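One contact in two related proteins. Structure 1 is insect group II chitinase from Ostrinia furnacalis, which probably hydrolyses chitin with a family 18 glycoside hydrolase domain, as part of chitin breakdown in insects: PDB 5Y29 (chain A, 1.80 Å), residues T197-G202 and G209-L214. Structure 2 is ofchtiv-allosamidin from Ostrinia furnacalis: PDB 6JM7 (chain B, 1.57 Å), residues T192-G197 and G204-L209. One frame, after least-squares fit of the local backbone (RMSD 0.32 Å); residues are numbered along the deposited sequences.

Structure 1 (5Y29); sequences TYDYHG and GHVAPL.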
# COMPACT_ATOMS: atom_id res chain seq x y z
N THR A 197 -3.37 -2.62 -5.01
CA THR A 197 -3.22 -3.05 -6.39
C THR A 197 -1.75 -3.04 -6.81
O THR A 197 -1.37 -2.33 -7.75
CB THR A 197 -4.08 -2.17 -7.30
OG1 THR A 197 -4.05 -0.82 -6.82
CG2 THR A 197 -5.54 -2.65 -7.29
N TYR A 198 -0.93 -3.81 -6.11
CA TYR A 198 0.48 -3.94 -6.44
C TYR A 198 0.97 -5.25 -5.82
O TYR A 198 0.22 -5.94 -5.12
CB TYR A 198 1.29 -2.72 -5.98
CG TYR A 198 0.95 -2.18 -4.60
CD1 TYR A 198 1.23 -2.92 -3.45
CD2 TYR A 198 0.37 -0.92 -4.45
CE1 TYR A 198 0.92 -2.42 -2.19
CE2 TYR A 198 0.07 -0.42 -3.19
CZ TYR A 198 0.35 -1.18 -2.07
OH TYR A 198 0.05 -0.69 -0.82
N ASP A 199 2.23 -5.59 -6.09
CA ASP A 199 2.81 -6.88 -5.72
C ASP A 199 2.06 -8.04 -6.36
O ASP A 199 1.97 -9.13 -5.79
CB ASP A 199 2.88 -7.06 -4.20
CG ASP A 199 3.80 -6.04 -3.54
OD1 ASP A 199 4.71 -5.53 -4.23
OD2 ASP A 199 3.62 -5.76 -2.34
N TYR A 200 1.50 -7.81 -7.55
CA TYR A 200 0.93 -8.91 -8.32
C TYR A 200 2.00 -9.92 -8.71
O TYR A 200 1.69 -11.10 -8.92
CB TYR A 200 0.26 -8.37 -9.58
CG TYR A 200 -1.06 -7.66 -9.35
CD1 TYR A 200 -2.24 -8.38 -9.21
CD2 TYR A 200 -1.13 -6.27 -9.30
CE1 TYR A 200 -3.45 -7.73 -9.01
CE2 TYR A 200 -2.32 -5.62 -9.11
CZ TYR A 200 -3.48 -6.35 -8.96
OH TYR A 200 -4.67 -5.67 -8.78
N HIS A 201 3.25 -9.48 -8.83
CA HIS A 201 4.34 -10.32 -9.27
C HIS A 201 5.61 -9.93 -8.53
O HIS A 201 5.78 -8.78 -8.12
CB HIS A 201 4.56 -10.21 -10.79
CG HIS A 201 3.39 -10.70 -11.59
ND1 HIS A 201 3.00 -12.03 -11.58
CD2 HIS A 201 2.52 -10.06 -12.40
CE1 HIS A 201 1.94 -12.17 -12.36
NE2 HIS A 201 1.63 -10.99 -12.87
N GLY A 202 6.48 -10.91 -8.35
CA GLY A 202 7.69 -10.71 -7.58
C GLY A 202 8.52 -11.98 -7.62
O GLY A 202 8.16 -12.95 -8.29
N GLY A 209 8.00 -10.48 -13.91
CA GLY A 209 6.64 -10.00 -14.07
C GLY A 209 6.55 -8.61 -13.49
O GLY A 209 7.45 -8.15 -12.79
N HIS A 210 5.45 -7.94 -13.80
CA HIS A 210 5.31 -6.55 -13.38
C HIS A 210 4.67 -6.45 -12.00
O HIS A 210 3.70 -7.15 -11.69
CB HIS A 210 4.51 -5.73 -14.37
CG HIS A 210 4.79 -4.26 -14.27
ND1 HIS A 210 4.22 -3.47 -13.30
CD2 HIS A 210 5.61 -3.46 -14.98
CE1 HIS A 210 4.67 -2.23 -13.43
NE2 HIS A 210 5.51 -2.20 -14.45
N VAL A 211 5.23 -5.55 -11.18
CA VAL A 211 4.75 -5.35 -9.82
C VAL A 211 3.27 -4.96 -9.79
O VAL A 211 2.54 -5.35 -8.87
CB VAL A 211 5.63 -4.31 -9.11
CG1 VAL A 211 5.63 -3.01 -9.89
CG2 VAL A 211 5.17 -4.08 -7.68
N ALA A 212 2.80 -4.19 -10.78
CA ALA A 212 1.45 -3.60 -10.71
C ALA A 212 0.88 -3.35 -12.11
O ALA A 212 0.70 -2.21 -12.53
CB ALA A 212 1.48 -2.30 -9.91
N PRO A 213 0.52 -4.42 -12.83
CA PRO A 213 -0.11 -4.23 -14.14
C PRO A 213 -1.46 -3.55 -14.01
O PRO A 213 -2.20 -3.78 -13.05
CB PRO A 213 -0.27 -5.66 -14.68
CG PRO A 213 0.56 -6.53 -13.78
CD PRO A 213 0.63 -5.84 -12.46
N LEU A 214 -1.78 -2.70 -14.99
CA LEU A 214 -3.08 -2.04 -15.03
C LEU A 214 -4.12 -2.87 -15.78
O LEU A 214 -5.25 -3.01 -15.31
CB LEU A 214 -2.95 -0.66 -15.67
CG LEU A 214 -4.25 0.14 -15.82
CD1 LEU A 214 -4.96 0.32 -14.48
CD2 LEU A 214 -3.97 1.50 -16.46

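Structure 2 (6JM7); sequences TYDMHG and GHNAPL.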
# COMPACT_ATOMS: atom_id res chain seq x y z
N THR B 192 -3.32 -2.83 -4.64
CA THR B 192 -3.16 -3.20 -6.05
C THR B 192 -1.70 -3.06 -6.50
O THR B 192 -1.34 -2.25 -7.36
CB THR B 192 -4.12 -2.38 -6.90
OG1 THR B 192 -4.23 -1.03 -6.39
CG2 THR B 192 -5.51 -3.03 -6.91
N TYR B 193 -0.86 -3.90 -5.90
CA TYR B 193 0.57 -3.99 -6.18
C TYR B 193 1.02 -5.35 -5.64
O TYR B 193 0.21 -6.13 -5.14
CB TYR B 193 1.35 -2.81 -5.58
CG TYR B 193 0.93 -2.37 -4.19
CD1 TYR B 193 1.18 -3.16 -3.09
CD2 TYR B 193 0.31 -1.14 -3.99
CE1 TYR B 193 0.80 -2.76 -1.82
CE2 TYR B 193 -0.06 -0.73 -2.71
CZ TYR B 193 0.20 -1.55 -1.64
OH TYR B 193 -0.16 -1.16 -0.37
N ASP B 194 2.32 -5.64 -5.79
CA ASP B 194 2.84 -6.99 -5.52
C ASP B 194 2.09 -8.05 -6.32
O ASP B 194 1.89 -9.18 -5.85
CB ASP B 194 2.79 -7.35 -4.03
CG ASP B 194 3.59 -6.40 -3.16
OD1 ASP B 194 4.61 -5.85 -3.64
OD2 ASP B 194 3.18 -6.22 -1.99
N MET B 195 1.64 -7.68 -7.52
CA MET B 195 0.94 -8.63 -8.37
C MET B 195 1.87 -9.77 -8.76
O MET B 195 1.44 -10.93 -8.87
CB MET B 195 0.41 -7.92 -9.62
CG MET B 195 -0.64 -6.87 -9.35
SD MET B 195 -2.21 -7.65 -8.89
CE MET B 195 -3.14 -6.19 -8.42
N HIS B 196 3.14 -9.43 -8.96
CA HIS B 196 4.20 -10.36 -9.30
C HIS B 196 5.47 -9.88 -8.61
O HIS B 196 5.60 -8.70 -8.27
CB HIS B 196 4.40 -10.46 -10.81
CG HIS B 196 3.17 -10.94 -11.53
ND1 HIS B 196 2.76 -12.25 -11.50
CD2 HIS B 196 2.24 -10.27 -12.25
CE1 HIS B 196 1.64 -12.38 -12.20
NE2 HIS B 196 1.31 -11.19 -12.66
N GLY B 197 6.41 -10.80 -8.43
CA GLY B 197 7.64 -10.49 -7.73
C GLY B 197 8.57 -11.67 -7.83
O GLY B 197 8.27 -12.68 -8.47
N GLY B 204 7.71 -10.54 -13.99
CA GLY B 204 6.35 -10.03 -14.10
C GLY B 204 6.28 -8.66 -13.49
O GLY B 204 7.19 -8.23 -12.77
N HIS B 205 5.20 -7.95 -13.80
CA HIS B 205 5.08 -6.58 -13.33
C HIS B 205 4.51 -6.52 -11.92
O HIS B 205 3.64 -7.30 -11.52
CB HIS B 205 4.18 -5.77 -14.26
CG HIS B 205 4.68 -5.73 -15.67
ND1 HIS B 205 5.92 -5.23 -16.01
CD2 HIS B 205 4.11 -6.14 -16.82
CE1 HIS B 205 6.09 -5.33 -17.31
NE2 HIS B 205 5.00 -5.89 -17.83
N ASN B 206 5.02 -5.55 -11.17
CA ASN B 206 4.58 -5.34 -9.80
C ASN B 206 3.14 -4.84 -9.76
O ASN B 206 2.36 -5.22 -8.88
CB ASN B 206 5.55 -4.37 -9.13
CG ASN B 206 5.21 -4.08 -7.69
OD1 ASN B 206 4.91 -4.98 -6.90
ND2 ASN B 206 5.28 -2.81 -7.33
N ALA B 207 2.76 -3.98 -10.72
CA ALA B 207 1.41 -3.41 -10.75
C ALA B 207 0.97 -3.18 -12.18
O ALA B 207 0.68 -2.06 -12.58
CB ALA B 207 1.38 -2.11 -9.95
N PRO B 208 0.87 -4.24 -12.99
CA PRO B 208 0.36 -4.07 -14.35
C PRO B 208 -1.10 -3.64 -14.31
O PRO B 208 -1.87 -4.13 -13.48
CB PRO B 208 0.51 -5.46 -14.97
CG PRO B 208 0.35 -6.41 -13.79
CD PRO B 208 0.91 -5.67 -12.58
N LEU B 209 -1.47 -2.70 -15.18
CA LEU B 209 -2.86 -2.24 -15.22
C LEU B 209 -3.76 -3.29 -15.88
O LEU B 209 -4.82 -3.63 -15.35
CB LEU B 209 -2.95 -0.91 -15.95
CG LEU B 209 -4.23 -0.09 -15.82
CD1 LEU B 209 -4.70 -0.02 -14.37
CD2 LEU B 209 -4.00 1.32 -16.38
O HOH W 1 7.43 -7.33 -10.07

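Structure 1 (5Y29)
Val211 O accepts the backbone N-H of Tyr200 at 3.0 Å from Tyr200 N, pinning 209-214 against 197-202. Both segments belong to the loop that follows barrel strand 192-195 of the family 18 TIM barrel and runs on to helix 227-236; Tyr198 and Asp199 come from the Met-x-Tyr-Asp motif characteristic of the family. The Tyr200 side chain crosses Pro213, with Tyr200 CD2 3.6 Å from Pro213 CD, and its hydroxyl is hydrogen-bonded to Thr230. Val211 sends CG2 anti to its backbone N, which sets this methyl 3.8 Å from Asp199 OD1; that oxygen is held by Tyr251 and Gln253. The His201 ring presents its edge to His210, His201 CD2 lying 3.2 Å from His210 O, while its ND1 is hydrogen-bonded to Asp205. The imidazole of His210 turns back on its own segment: Ala212 N donates almost straight (169°) to His210 ND1, 3.0 Å away and in the ring plane. Ala212 CB packs 4.0 Å from Tyr198 CB.

Structure 2 (6JM7)
Asn206 O accepts the backbone N-H of Met195 at 2.9 Å from Met195 N, joining the two segments through their backbones. The Met195 side chain crosses Pro208, with Met195 CB 3.8 Å from Pro208 CD, and a bend at its second torsion (chi2 -73°) carries SD and CE away from the other segment. With CG opposite the backbone N (chi1 -179°), Asn206 lays its amide beside Asp194: Asn206 OD1 accepts from Asp194 N at 2.9 Å, the donor standing above the amide's carbonyl plane and not on a lone pair. Asp194 OD1 itself is held by Tyr250 and by a salt bridge to Arg252. The His196 ring presents its edge to His205, His196 CD2 lying 3.4 Å from His205 O, while its ND1 is hydrogen-bonded to Asp200. His205 NE2 is hydrogen-bonded to Asp304. Ala207 CB packs 4.4 Å from Tyr193 CB. One water bridges the segments, donating to both His196 O and Gly204 O.

What differs
The two loops share one backbone course, and the hydrogen bond from Tyr200(A) N to Val211(A) O has its match in Met195(B) N to Asn206(B) O. The side chains of Tyr198(A) and His201(A) keep their place in Tyr193(B) and His196(B).

At the first exchange, Tyr200(A) against Met195(B), the CB atoms coincide and the thioether follows part of the ring: SD of Met195(B) falls 0.8 Å apart from CD1 of Tyr200(A), and CE of Met195(B) 1.2 Å apart from CE2 of Tyr200(A). Both side chains are buried and still touch Ala212(A) or Ala207(B). What methionine lacks is the hydroxyl: OH of Tyr200(A), hydrogen-bonded to Thr230(A), has no counterpart in Met195(B), so that polar tie is absent and a bent thioether chain stands where the ring lies in structure 1.

At the second, CG of Asn206(B) falls on CG2 of Val211(A), 0.0 Å apart after superposition, whereas CG1 of Val211(A) has no equivalent in the asparagine. The amide adds a bond: Asn206(B) OD1 accepts from Asp194(B) N at 2.9 Å, probably tightening the link between segments, where valine offers only methyls.

His210(A) also lies differently from His205(B): the bond from Ala212(A) N to His210(A) ND1, 3.0 Å, is missing in structure 2, where Ala207(B) N and His205(B) ND1 stand 6.3 Å apart.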